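Local atomic coordinates of IS607 family transposase IS1535 (PDB entry 6DGB), a protein that probably binds DNA and carries out the strand exchange of IS607-family transposition, represented here by the C-terminal catalytic domain of this serine recombinase. Residues 110-115 / 131-136; 55-60 / 83-88. All coordinates share one frame; numbering follows the deposited sequence.

Contact 1: residues 110-115 / 131-136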
loop_
_atom_site.group_PDB
_atom_site.type_symbol
_atom_site.label_atom_id
_atom_site.label_comp_id
_atom_site.label_asym_id
_atom_site.label_seq_id
_atom_site.Cartn_x
_atom_site.Cartn_y
_atom_site.Cartn_z
ATOM N N GLU A 110 4.937 9.153 -9.953
ATOM C CA GLU A 110 5.417 7.759 -9.900
ATOM C C GLU A 110 4.272 6.730 -9.997
ATOM O O GLU A 110 4.490 5.655 -10.557
ATOM C CB GLU A 110 6.361 7.467 -8.717
ATOM C CG GLU A 110 5.722 7.362 -7.335
ATOM C CD GLU A 110 6.650 7.562 -6.142
ATOM O OE1 GLU A 110 7.306 8.627 -6.056
ATOM O OE2 GLU A 110 6.668 6.679 -5.255
ATOM N N VAL A 111 3.047 7.091 -9.542
ATOM C CA VAL A 111 1.841 6.253 -9.642
ATOM C C VAL A 111 1.414 6.166 -11.103
ATOM O O VAL A 111 1.269 5.062 -11.633
ATOM C CB VAL A 111 0.680 6.774 -8.729
ATOM C CG1 VAL A 111 -0.690 6.301 -9.211
ATOM C CG2 VAL A 111 0.885 6.361 -7.284
ATOM N N LEU A 112 1.172 7.326 -11.728
ATOM C CA LEU A 112 0.754 7.428 -13.111
ATOM C C LEU A 112 1.779 6.833 -14.064
ATOM O O LEU A 112 1.359 6.194 -15.021
ATOM C CB LEU A 112 0.448 8.879 -13.484
ATOM C CG LEU A 112 -0.947 9.394 -13.174
ATOM C CD1 LEU A 112 -0.915 10.902 -12.918
ATOM C CD2 LEU A 112 -1.931 9.035 -14.311
ATOM N N THR A 113 3.102 6.977 -13.790
ATOM C CA THR A 113 4.141 6.385 -14.641
ATOM C C THR A 113 3.956 4.863 -14.698
ATOM O O THR A 113 3.773 4.324 -15.788
ATOM C CB THR A 113 5.569 6.802 -14.223
ATOM O OG1 THR A 113 5.703 8.215 -14.357
ATOM C CG2 THR A 113 6.649 6.140 -15.080
ATOM N N GLY A 114 3.955 4.210 -13.530
ATOM C CA GLY A 114 3.815 2.761 -13.386
ATOM C C GLY A 114 2.532 2.186 -13.946
ATOM O O GLY A 114 2.540 1.108 -14.549
ATOM N N MET A 115 1.433 2.930 -13.763
ATOM C CA MET A 115 0.113 2.577 -14.252
ATOM C C MET A 115 0.032 2.772 -15.766
ATOM O O MET A 115 -0.621 1.973 -16.427
ATOM C CB MET A 115 -0.962 3.348 -13.490
ATOM C CG MET A 115 -1.092 2.915 -12.009
ATOM S SD MET A 115 -2.641 3.467 -11.215
ATOM C CE MET A 115 -2.768 2.311 -9.883
ATOM N N ARG A 131 2.099 14.922 -18.471
ATOM C CA ARG A 131 1.026 15.675 -19.132
ATOM C C ARG A 131 -0.277 15.494 -18.338
ATOM O O ARG A 131 -1.120 16.395 -18.315
ATOM C CB ARG A 131 0.788 15.175 -20.559
ATOM C CG ARG A 131 1.931 15.356 -21.553
ATOM C CD ARG A 131 1.671 14.659 -22.895
ATOM N NE ARG A 131 0.935 13.394 -22.741
ATOM C CZ ARG A 131 1.146 12.279 -23.440
ATOM N NH1 ARG A 131 2.125 12.223 -24.340
ATOM N NH2 ARG A 131 0.403 11.199 -23.217
ATOM N N ALA A 132 -0.444 14.311 -17.708
ATOM C CA ALA A 132 -1.606 13.944 -16.898
ATOM C C ALA A 132 -1.660 14.735 -15.604
ATOM O O ALA A 132 -2.711 15.313 -15.330
ATOM C CB ALA A 132 -1.607 12.452 -16.601
ATOM N N VAL A 133 -0.540 14.778 -14.817
ATOM C CA VAL A 133 -0.428 15.532 -13.559
ATOM C C VAL A 133 -0.669 17.018 -13.850
ATOM O O VAL A 133 -1.255 17.727 -13.033
ATOM C CB VAL A 133 0.915 15.228 -12.823
ATOM C CG1 VAL A 133 1.391 16.384 -11.943
ATOM C CG2 VAL A 133 0.792 13.948 -12.008
ATOM N N THR A 134 -0.309 17.437 -15.071
ATOM C CA THR A 134 -0.458 18.791 -15.584
ATOM C C THR A 134 -1.946 19.104 -15.858
ATOM O O THR A 134 -2.411 20.134 -15.383
ATOM C CB THR A 134 0.506 18.982 -16.773
ATOM O OG1 THR A 134 1.848 19.102 -16.262
ATOM C CG2 THR A 134 0.144 20.167 -17.673
ATOM N N GLU A 135 -2.689 18.218 -16.575
ATOM C CA GLU A 135 -4.123 18.411 -16.884
ATOM C C GLU A 135 -5.029 18.443 -15.630
ATOM O O GLU A 135 -6.130 19.018 -15.667
ATOM C CB GLU A 135 -4.635 17.386 -17.916
ATOM C CG GLU A 135 -5.910 17.823 -18.651
ATOM C CD GLU A 135 -5.845 18.886 -19.741
ATOM O OE1 GLU A 135 -5.115 19.890 -19.568
ATOM O OE2 GLU A 135 -6.603 18.761 -20.730
ATOM N N ALA A 136 -4.533 17.862 -14.525
ATOM C CA ALA A 136 -5.192 17.797 -13.231
ATOM C C ALA A 136 -4.637 18.894 -12.332
ATOM O O ALA A 136 -4.136 18.615 -11.239
ATOM C CB ALA A 136 -4.958 16.429 -12.609
#
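L112 and A132 bring the two backbones closest, with 7.9 Å between L112 CA and A132 CA, where helix 104-120 passes the last turn of helix 125-135. L112 carries its side of the contact through the two methyls at its fork. L112 CD1 reaches V133 CG2 at 3.6 Å. A132 CB meets both prongs, 4.1 Å from L112 CD1 and from L112 CD2. The leucine and valine side chains meet at a slant. In V133, CG1 takes the position anti to the backbone N (chi1 153°), which leaves CG2 beside that nitrogen as the branch that meets the leucine. The two helices follow one another in the chain with a short connection between them, and they form the C-terminal helical part of the serine recombinase catalytic domain. Small A132 suits a place where a forked leucine comes in close, and V133 adds branched bulk that also packs on M108 and I109. L112 also touches A129 of its own chain and, across the dimer, L112 of the second subunit, so the same leucine serves the helix pair and the dimer interface. Near the end of helix 125-135, A136 N donates to A132 O at 3.2 Å.

Contact 2: residues 55-60 / 83-88; sequences RILSDP and AALSAQ
L57 lays its CD2 methyl against CD1 of L85, 4.0 Å away, each leucine offering one branch and the two side chains crossing at about a right angle. The side chain of L85 leaves its backbone toward the other segment, whereas L57 starts out across it and makes the touch with its CD2 branch. Leucine suits both places: each side chain is buried, and L57 also covers I65 on strand 64-67. Helices 51-58 and 78-86 precede and follow that strand in the four-stranded parallel sheet, the alpha/beta core of the serine recombinase catalytic domain, and they meet here at their C-terminal ends. Beyond the leucines, P60 and Q88 make a second touch: Q88 NE2 lies 3.4 Å from P60 CB, a van der Waals contact between the amide nitrogen and a ring carbon. An extended side chain, its CG anti to the backbone N (chi1 -152°), carries the amide that far. Q88 NE2 also makes a weak hydrogen bond to A87 O of the second subunit, and R63 links the segments by bonding to P60 O and, weakly, Q88 O. Within 83-88, S86 OG donates to A83 O at 2.6 Å, turning a serine hydroxyl back onto its own helix.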
loop_
_atom_site.group_PDB
_atom_site.type_symbol
_atom_site.label_atom_id
_atom_site.label_comp_id
_atom_site.label_asym_id
_atom_site.label_seq_id
_atom_site.Cartn_x
_atom_site.Cartn_y
_atom_site.Cartn_z
ATOM N N ARG A 55 13.389 -4.530 6.787
ATOM C CA ARG A 55 14.158 -5.024 7.924
ATOM C C ARG A 55 13.394 -4.799 9.239
ATOM O O ARG A 55 13.258 -5.730 10.026
ATOM C CB ARG A 55 15.538 -4.343 7.940
ATOM C CG ARG A 55 16.670 -5.167 8.557
ATOM C CD ARG A 55 18.040 -4.724 8.057
ATOM N NE ARG A 55 18.450 -3.425 8.596
ATOM C CZ ARG A 55 19.173 -3.259 9.702
ATOM N NH1 ARG A 55 19.564 -4.311 10.411
ATOM N NH2 ARG A 55 19.499 -2.039 10.113
ATOM N N ILE A 56 12.848 -3.579 9.440
ATOM C CA ILE A 56 12.042 -3.193 10.610
ATOM C C ILE A 56 10.787 -4.079 10.710
ATOM O O ILE A 56 10.558 -4.651 11.775
ATOM C CB ILE A 56 11.680 -1.675 10.578
ATOM C CG1 ILE A 56 12.895 -0.797 10.941
ATOM C CG2 ILE A 56 10.496 -1.354 11.494
ATOM C CD1 ILE A 56 12.803 0.623 10.426
ATOM N N LEU A 57 9.993 -4.213 9.603
ATOM C CA LEU A 57 8.772 -5.014 9.615
ATOM C C LEU A 57 9.033 -6.504 9.794
ATOM O O LEU A 57 8.257 -7.169 10.481
ATOM C CB LEU A 57 7.879 -4.748 8.399
ATOM C CG LEU A 57 7.304 -3.337 8.280
ATOM C CD1 LEU A 57 6.627 -3.129 6.930
ATOM C CD2 LEU A 57 6.438 -2.973 9.463
ATOM N N SER A 58 10.137 -7.022 9.235
ATOM C CA SER A 58 10.485 -8.438 9.376
ATOM C C SER A 58 11.113 -8.765 10.737
ATOM O O SER A 58 11.192 -9.937 11.081
ATOM C CB SER A 58 11.372 -8.902 8.229
ATOM O OG SER A 58 12.574 -8.157 8.146
ATOM N N ASP A 59 11.530 -7.742 11.529
ATOM C CA ASP A 59 12.097 -7.951 12.864
ATOM C C ASP A 59 10.973 -7.997 13.901
ATOM O O ASP A 59 10.350 -6.969 14.142
ATOM C CB ASP A 59 13.153 -6.882 13.220
ATOM C CG ASP A 59 13.634 -6.922 14.665
ATOM O OD1 ASP A 59 14.028 -8.025 15.137
ATOM O OD2 ASP A 59 13.622 -5.852 15.324
ATOM N N PRO A 60 10.699 -9.167 14.528
ATOM C CA PRO A 60 9.602 -9.238 15.522
ATOM C C PRO A 60 9.856 -8.461 16.810
ATOM O O PRO A 60 8.914 -8.254 17.580
ATOM C CB PRO A 60 9.475 -10.732 15.818
ATOM C CG PRO A 60 10.266 -11.413 14.752
ATOM C CD PRO A 60 11.344 -10.479 14.352
ATOM N N ALA A 83 -2.988 -4.224 10.687
ATOM C CA ALA A 83 -3.731 -5.461 10.866
ATOM C C ALA A 83 -2.792 -6.656 10.966
ATOM O O ALA A 83 -2.905 -7.423 11.910
ATOM C CB ALA A 83 -4.720 -5.658 9.729
ATOM N N ALA A 84 -1.840 -6.790 10.037
ATOM C CA ALA A 84 -0.856 -7.878 10.057
ATOM C C ALA A 84 -0.010 -7.844 11.355
ATOM O O ALA A 84 0.177 -8.889 11.981
ATOM C CB ALA A 84 0.049 -7.778 8.836
ATOM N N LEU A 85 0.450 -6.639 11.767
ATOM C CA LEU A 85 1.289 -6.417 12.958
ATOM C C LEU A 85 0.541 -6.704 14.264
ATOM O O LEU A 85 1.117 -7.288 15.189
ATOM C CB LEU A 85 1.875 -4.982 12.982
ATOM C CG LEU A 85 2.954 -4.708 11.968
ATOM C CD1 LEU A 85 3.248 -3.252 11.868
ATOM C CD2 LEU A 85 4.200 -5.487 12.268
ATOM N N SER A 86 -0.741 -6.267 14.328
ATOM C CA SER A 86 -1.625 -6.478 15.457
ATOM C C SER A 86 -1.615 -7.955 15.848
ATOM O O SER A 86 -1.388 -8.247 17.019
ATOM C CB SER A 86 -3.039 -6.010 15.128
ATOM O OG SER A 86 -3.768 -6.954 14.358
ATOM N N ALA A 87 -1.769 -8.886 14.850
ATOM C CA ALA A 87 -1.717 -10.349 15.039
ATOM C C ALA A 87 -0.426 -10.850 15.794
ATOM O O ALA A 87 -0.442 -11.933 16.397
ATOM C CB ALA A 87 -1.849 -11.053 13.698
ATOM N N GLN A 88 0.665 -10.045 15.769
ATOM C CA GLN A 88 1.917 -10.369 16.430
ATOM C C GLN A 88 2.191 -9.445 17.638
ATOM O O GLN A 88 3.307 -9.422 18.148
ATOM C CB GLN A 88 3.080 -10.354 15.425
ATOM C CG GLN A 88 4.203 -11.302 15.845
ATOM C CD GLN A 88 5.500 -11.187 15.083
ATOM O OE1 GLN A 88 5.709 -10.286 14.258
ATOM N NE2 GLN A 88 6.409 -12.119 15.354
#

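From the N terminus, the chain first builds strands 3-8 and 37-42 before reaching helix 51-58. Contact 2 then closes a loop of 22 residues, which includes strand 64-67, by bringing the end of helix 51-58 to the end of helix 78-86. After strand 91-94 the chain enters helix 104-120, and contact 1 closes a shorter, largely helical loop of 15 residues onto helix 125-135. The loops therefore lie in series, neither nested nor crossed. The centres of the two contacts are 32 Å apart, on opposite sides of the chain's centre: contact 2 joins helices of the alpha/beta core, contact 1 the C-terminal helices, and the second subunit touches both.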